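Local atomic coordinates of kelch-like protein 7 (Homo sapiens, PDB entry 3II7), a protein that serves as a substrate-specific adapter of a Cul3-based E3 ligase that ubiquitinates proteins for degradation, the present chain being the adapter's Kelch-repeat domain. Residues Lys133-Leu137 with Glu179-Glu183; Trp236-Lys242 with Ala254-Gly258. All coordinates share one frame. Residue numbers count along the deposited sequence, not the author numbering.

Interaction 1: Lys133-Leu137 with Glu179-Glu183. With EDO (1,2-ethanediol), chain T.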
loop_
_atom_site.group_PDB
_atom_site.type_symbol
_atom_site.label_atom_id
_atom_site.label_comp_id
_atom_site.label_asym_id
_atom_site.label_seq_id
_atom_site.Cartn_x
_atom_site.Cartn_y
_atom_site.Cartn_z
ATOM N N LYS A 133 18.848 6.303 -0.936
ATOM C CA LYS A 133 19.148 5.408 -2.046
ATOM C C LYS A 133 18.855 6.107 -3.359
ATOM O O LYS A 133 18.242 7.193 -3.365
ATOM C CB LYS A 133 18.328 4.106 -1.960
ATOM C CG LYS A 133 18.432 3.347 -0.652
ATOM C CD LYS A 133 19.833 3.146 -0.120
ATOM C CE LYS A 133 20.648 2.205 -0.920
ATOM N NZ LYS A 133 21.805 1.611 -0.060
ATOM N N PRO A 134 19.285 5.494 -4.495
ATOM C CA PRO A 134 19.017 6.129 -5.779
ATOM C C PRO A 134 17.547 6.464 -5.985
ATOM O O PRO A 134 16.654 5.673 -5.678
ATOM C CB PRO A 134 19.512 5.085 -6.788
ATOM C CG PRO A 134 20.663 4.505 -6.108
ATOM C CD PRO A 134 20.182 4.337 -4.675
ATOM N N SER A 135 17.317 7.644 -6.510
ATOM C CA SER A 135 15.974 8.158 -6.699
ATOM C C SER A 135 15.234 7.442 -7.823
ATOM O O SER A 135 15.850 6.990 -8.808
ATOM C CB SER A 135 16.040 9.634 -7.048
ATOM O OG SER A 135 16.427 10.389 -5.905
ATOM N N MET A 136 13.909 7.399 -7.716
ATOM C CA MET A 136 13.079 6.914 -8.822
ATOM C C MET A 136 13.298 7.731 -10.077
ATOM O O MET A 136 13.704 8.905 -10.031
ATOM C CB MET A 136 11.579 6.955 -8.473
ATOM C CG MET A 136 11.187 6.071 -7.341
ATOM S SD MET A 136 9.436 6.101 -6.939
ATOM C CE MET A 136 9.191 7.834 -6.414
ATOM N N LEU A 137 12.998 7.098 -11.197
ATOM C CA LEU A 137 13.086 7.745 -12.525
ATOM C C LEU A 137 12.001 8.830 -12.716
ATOM O O LEU A 137 12.237 9.836 -13.403
ATOM C CB LEU A 137 12.979 6.688 -13.630
ATOM C CG LEU A 137 14.144 5.655 -13.653
ATOM C CD1 LEU A 137 13.843 4.500 -14.568
ATOM C CD2 LEU A 137 15.435 6.325 -14.102
ATOM N N GLU A 179 21.317 -1.501 -7.147
ATOM C CA GLU A 179 20.904 -0.132 -6.791
ATOM C C GLU A 179 20.525 0.681 -8.016
ATOM O O GLU A 179 20.829 1.885 -8.131
ATOM C CB GLU A 179 21.965 0.558 -5.914
ATOM C CG GLU A 179 22.152 -0.165 -4.572
ATOM C CD GLU A 179 22.773 0.689 -3.463
ATOM O OE1 GLU A 179 23.272 1.800 -3.744
ATOM O OE2 GLU A 179 22.764 0.211 -2.300
ATOM N N THR A 180 19.803 0.025 -8.923
ATOM C CA THR A 180 19.350 0.658 -10.142
ATOM C C THR A 180 17.824 0.569 -10.305
ATOM O O THR A 180 17.233 -0.491 -10.045
ATOM C CB THR A 180 19.964 -0.033 -11.350
ATOM O OG1 THR A 180 21.408 -0.131 -11.195
ATOM C CG2 THR A 180 19.606 0.724 -12.645
ATOM N N TRP A 181 17.225 1.675 -10.762
ATOM C CA TRP A 181 15.834 1.709 -11.241
ATOM C C TRP A 181 15.782 1.442 -12.740
ATOM O O TRP A 181 16.589 2.016 -13.526
ATOM C CB TRP A 181 15.176 3.068 -10.920
ATOM C CG TRP A 181 14.882 3.295 -9.446
ATOM C CD1 TRP A 181 15.643 3.991 -8.556
ATOM C CD2 TRP A 181 13.721 2.879 -8.725
ATOM N NE1 TRP A 181 15.038 4.033 -7.336
ATOM C CE2 TRP A 181 13.874 3.325 -7.390
ATOM C CE3 TRP A 181 12.562 2.121 -9.065
ATOM C CZ2 TRP A 181 12.913 3.067 -6.393
ATOM C CZ3 TRP A 181 11.613 1.863 -8.075
ATOM C CH2 TRP A 181 11.797 2.351 -6.748
ATOM N N THR A 182 14.867 0.568 -13.136
ATOM C CA THR A 182 14.613 0.242 -14.547
ATOM C C THR A 182 13.150 0.511 -14.910
ATOM O O THR A 182 12.224 0.036 -14.197
ATOM C CB THR A 182 14.952 -1.207 -14.820
ATOM O OG1 THR A 182 16.344 -1.414 -14.528
ATOM C CG2 THR A 182 14.664 -1.575 -16.312
ATOM N N GLU A 183 12.937 1.247 -16.005
ATOM C CA GLU A 183 11.610 1.490 -16.542
ATOM C C GLU A 183 11.038 0.180 -17.119
ATOM O O GLU A 183 11.712 -0.517 -17.897
ATOM C CB GLU A 183 11.644 2.585 -17.633
ATOM C CG GLU A 183 10.254 3.163 -17.945
ATOM C CD GLU A 183 9.724 4.110 -16.824
ATOM O OE1 GLU A 183 10.540 4.716 -16.109
ATOM O OE2 GLU A 183 8.496 4.247 -16.671
HETATM C C1 EDO T . 16.344 12.641 -10.752
HETATM O O1 EDO T . 17.265 13.170 -9.788
HETATM C C2 EDO T . 15.924 11.221 -10.365
HETATM O O2 EDO T . 15.177 10.614 -11.432
#
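Trp-181 lays one face of its indole against the backbone of Met-136, whose CA sits 3.8 Å above the centroid of the five-membered ring, almost on its normal, a CH-pi contact. The same ring is tied in place at its edge, where Trp-181 NE1 donates a 2.8 Å hydrogen bond to Pro-134 O. The Met-136 side chain continues along the six-membered ring, CG 3.6 Å from Trp-181 CZ2, and its SD lies obliquely 4.9 Å from that ring's centroid, a Met-aromatic contact. Leu-137 closes the far end, its CG 3.9 Å from Trp-181 CB. At the other end the chemistry turns ionic: Lys-133 NZ makes a 2.8 Å salt bridge to Glu-179 OE2. The two segments run nearly in the same direction, yet no beta ladder joins them: side chains of 179-183 meet both backbone and side chains of 133-137. Here the third and fourth Kelch repeats meet, consistent with the tryptophan characteristic of such repeats receiving the chain that leaves the blade before. Phe-120 meets the indole edge-to-face, and Glu-172 accepts a hydrogen bond from Leu-137 N. The contact joins the end of strand 129-133, outermost in its blade, to strand 180-184, outermost in the next.

Interaction 2: Trp236-Lys242 with Ala254-Gly258; sequences WKGVTVK and AGFQG. With EDO (1,2-ethanediol), chain J; EDO (1,2-ethanediol), chain K; EDO (1,2-ethanediol), chain I.
Gln-257, Phe-256 and Ala-254, the most covered residues, trace how a beta pairing runs on irregularly into two loops. Build Lys-242 and Ala-254 first, as an antiparallel hydrogen-bonded pair with CA atoms 5.1 Å apart and Lys-242 N 2.9 Å from Ala-254 O; their CB atoms lie 4.0 Å apart on one face. Beyond this one bridge regular pairing stops: with Val-239 at phi/psi -116/-20, the amides Val-239 N (2.9 Å) and Thr-240 N (3.2 Å) converge on Phe-256 O, while Phe-256 N donates to Thr-240 OG1 (3.1 Å; Thr-240 is p). Phe-256, chi1 t, places CD2 3.5 Å from Val-239 CG2. Gln-257 turns at -80/-32, its CA 3.7 Å from the CA of Gly-238 (-135/-161), and with chi1 t and chi2 m sends NE2 to Lys-237 O (3.0 Å); Gly-258 follows at 124/-45. Trp-236, chi1 t, lays CZ2 3.5 Å from Gln-257 CA; a CB on Gly-238 or Gly-255 would strike this indole. Ethanediols, probably crystallisation additives, bond at Lys-237 N (EDO J O1, 2.9 Å) and Gln-257 O (EDO K O1, 2.8 Å). The arrangement continues the first hairpin of a propeller blade: 236-242 leads from strand 227-230 of the preceding blade into strand 242-246, and the loop 254-258 carries the chain from strand 249-254, which pairs with 242-246, towards strand 264-269.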
loop_
_atom_site.group_PDB
_atom_site.type_symbol
_atom_site.label_atom_id
_atom_site.label_comp_id
_atom_site.label_asym_id
_atom_site.label_seq_id
_atom_site.Cartn_x
_atom_site.Cartn_y
_atom_site.Cartn_z
ATOM N N TRP A 236 -17.465 -3.228 -7.806
ATOM C CA TRP A 236 -17.644 -1.944 -7.156
ATOM C C TRP A 236 -16.722 -0.964 -7.858
ATOM O O TRP A 236 -15.544 -1.282 -8.104
ATOM C CB TRP A 236 -17.224 -2.078 -5.700
ATOM C CG TRP A 236 -17.250 -0.811 -4.866
ATOM C CD1 TRP A 236 -18.350 -0.243 -4.237
ATOM C CD2 TRP A 236 -16.132 -0.025 -4.489
ATOM N NE1 TRP A 236 -17.965 0.859 -3.534
ATOM C CE2 TRP A 236 -16.615 1.030 -3.676
ATOM C CE3 TRP A 236 -14.757 -0.075 -4.785
ATOM C CZ2 TRP A 236 -15.773 1.993 -3.138
ATOM C CZ3 TRP A 236 -13.928 0.902 -4.246
ATOM C CH2 TRP A 236 -14.446 1.916 -3.438
ATOM N N LYS A 237 -17.228 0.214 -8.142
ATOM C CA LYS A 237 -16.425 1.277 -8.796
ATOM C C LYS A 237 -16.324 2.480 -7.880
ATOM O O LYS A 237 -17.308 3.171 -7.658
ATOM C CB LYS A 237 -17.088 1.691 -10.101
ATOM C CG LYS A 237 -16.279 2.629 -10.933
ATOM C CD LYS A 237 -16.730 2.643 -12.389
ATOM C CE LYS A 237 -15.846 3.501 -13.213
ATOM N NZ LYS A 237 -16.341 3.552 -14.657
ATOM N N GLY A 238 -15.130 2.691 -7.338
ATOM C CA GLY A 238 -14.857 3.822 -6.468
ATOM C C GLY A 238 -13.532 4.467 -6.850
ATOM O O GLY A 238 -13.021 4.239 -7.948
ATOM N N VAL A 239 -12.965 5.241 -5.937
ATOM C CA VAL A 239 -11.747 6.019 -6.241
ATOM C C VAL A 239 -10.508 5.607 -5.430
ATOM O O VAL A 239 -9.382 5.929 -5.817
ATOM C CB VAL A 239 -12.005 7.538 -6.111
ATOM C CG1 VAL A 239 -13.016 8.014 -7.192
ATOM C CG2 VAL A 239 -12.466 7.939 -4.673
ATOM N N THR A 240 -10.705 4.931 -4.293
ATOM C CA THR A 240 -9.568 4.377 -3.545
ATOM C C THR A 240 -9.876 2.951 -3.113
ATOM O O THR A 240 -11.051 2.578 -2.913
ATOM C CB THR A 240 -9.167 5.251 -2.338
ATOM O OG1 THR A 240 -10.105 5.038 -1.266
ATOM C CG2 THR A 240 -9.111 6.740 -2.711
ATOM N N VAL A 241 -8.834 2.144 -3.003
ATOM C CA VAL A 241 -9.012 0.806 -2.456
ATOM C C VAL A 241 -7.916 0.461 -1.498
ATOM O O VAL A 241 -6.794 0.905 -1.604
ATOM C CB VAL A 241 -9.104 -0.293 -3.503
ATOM C CG1 VAL A 241 -10.468 -0.260 -4.236
ATOM C CG2 VAL A 241 -7.954 -0.205 -4.448
ATOM N N LYS A 242 -8.311 -0.300 -0.490
ATOM C CA LYS A 242 -7.367 -0.817 0.505
ATOM C C LYS A 242 -7.428 -2.318 0.364
ATOM O O LYS A 242 -8.459 -2.934 0.661
ATOM C CB LYS A 242 -7.749 -0.375 1.902
ATOM C CG LYS A 242 -7.727 1.134 2.085
ATOM C CD LYS A 242 -6.329 1.694 1.956
ATOM C CE LYS A 242 -6.339 3.213 1.986
ATOM N NZ LYS A 242 -6.824 3.854 0.705
ATOM N N ALA A 254 -11.502 -2.201 2.316
ATOM C CA ALA A 254 -12.067 -0.846 2.467
ATOM C C ALA A 254 -11.893 -0.088 1.162
ATOM O O ALA A 254 -11.086 -0.441 0.334
ATOM C CB ALA A 254 -11.363 -0.091 3.628
ATOM N N GLY A 255 -12.664 0.951 0.990
ATOM C CA GLY A 255 -12.492 1.839 -0.153
ATOM C C GLY A 255 -13.459 2.997 -0.101
ATOM O O GLY A 255 -14.574 2.871 0.398
ATOM N N PHE A 256 -13.008 4.134 -0.614
ATOM C CA PHE A 256 -13.818 5.329 -0.753
ATOM C C PHE A 256 -14.392 5.360 -2.140
ATOM O O PHE A 256 -13.674 5.266 -3.126
ATOM C CB PHE A 256 -12.970 6.582 -0.517
ATOM C CG PHE A 256 -13.739 7.871 -0.644
ATOM C CD1 PHE A 256 -14.920 8.048 0.044
ATOM C CD2 PHE A 256 -13.284 8.901 -1.458
ATOM C CE1 PHE A 256 -15.642 9.234 -0.062
ATOM C CE2 PHE A 256 -13.995 10.096 -1.559
ATOM C CZ PHE A 256 -15.190 10.243 -0.872
ATOM N N GLN A 257 -15.692 5.517 -2.229
ATOM C CA GLN A 257 -16.363 5.465 -3.520
ATOM C C GLN A 257 -16.248 6.767 -4.283
ATOM O O GLN A 257 -16.198 6.735 -5.511
ATOM C CB GLN A 257 -17.839 5.098 -3.361
ATOM C CG GLN A 257 -18.511 4.650 -4.672
ATOM C CD GLN A 257 -18.976 5.775 -5.572
ATOM O OE1 GLN A 257 -19.295 6.881 -5.117
ATOM N NE2 GLN A 257 -19.019 5.494 -6.884
ATOM N N GLY A 258 -16.202 7.894 -3.563
ATOM C CA GLY A 258 -16.429 9.211 -4.149
ATOM C C GLY A 258 -17.556 9.920 -3.407
ATOM O O GLY A 258 -17.440 11.095 -3.069
HETATM C C1 EDO J . -20.881 0.897 -6.841
HETATM O O1 EDO J . -20.136 0.474 -7.980
HETATM C C2 EDO J . -20.229 2.124 -6.263
HETATM O O2 EDO J . -20.148 3.160 -7.247
HETATM C C1 EDO K . -16.303 6.599 -8.781
HETATM O O1 EDO K . -16.517 7.849 -8.095
HETATM C C2 EDO K . -16.482 6.748 -10.285
HETATM O O2 EDO K . -15.768 7.902 -10.735
HETATM C C1 EDO I . -9.845 8.520 1.630
HETATM O O1 EDO I . -10.883 8.082 2.507
HETATM C C2 EDO I . -9.634 7.492 0.534
HETATM O O2 EDO I . -9.117 6.220 1.040
#

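In the fold
Both contacts concern the passage from one Kelch repeat to the next in a six-bladed propeller, yet they lie on opposite sides of its centre, with their own centres 30 Å apart. Interaction 1 spans two blades at their outermost strands, its centre about 19 Å from the centre of the chain, against about 14 Å for interaction 2, which joins the chain entering a blade to the loop leaving that blade's second strand. Each is partly buried and covers a similar area. In interaction 1 the buried Trp-181 supplies more than half of its segment's buried area, flanked by a salt bridge, whereas in interaction 2 three of the five hydrogen bonds join backbone to backbone, glycines allow close approach and Trp-236 is partly exposed.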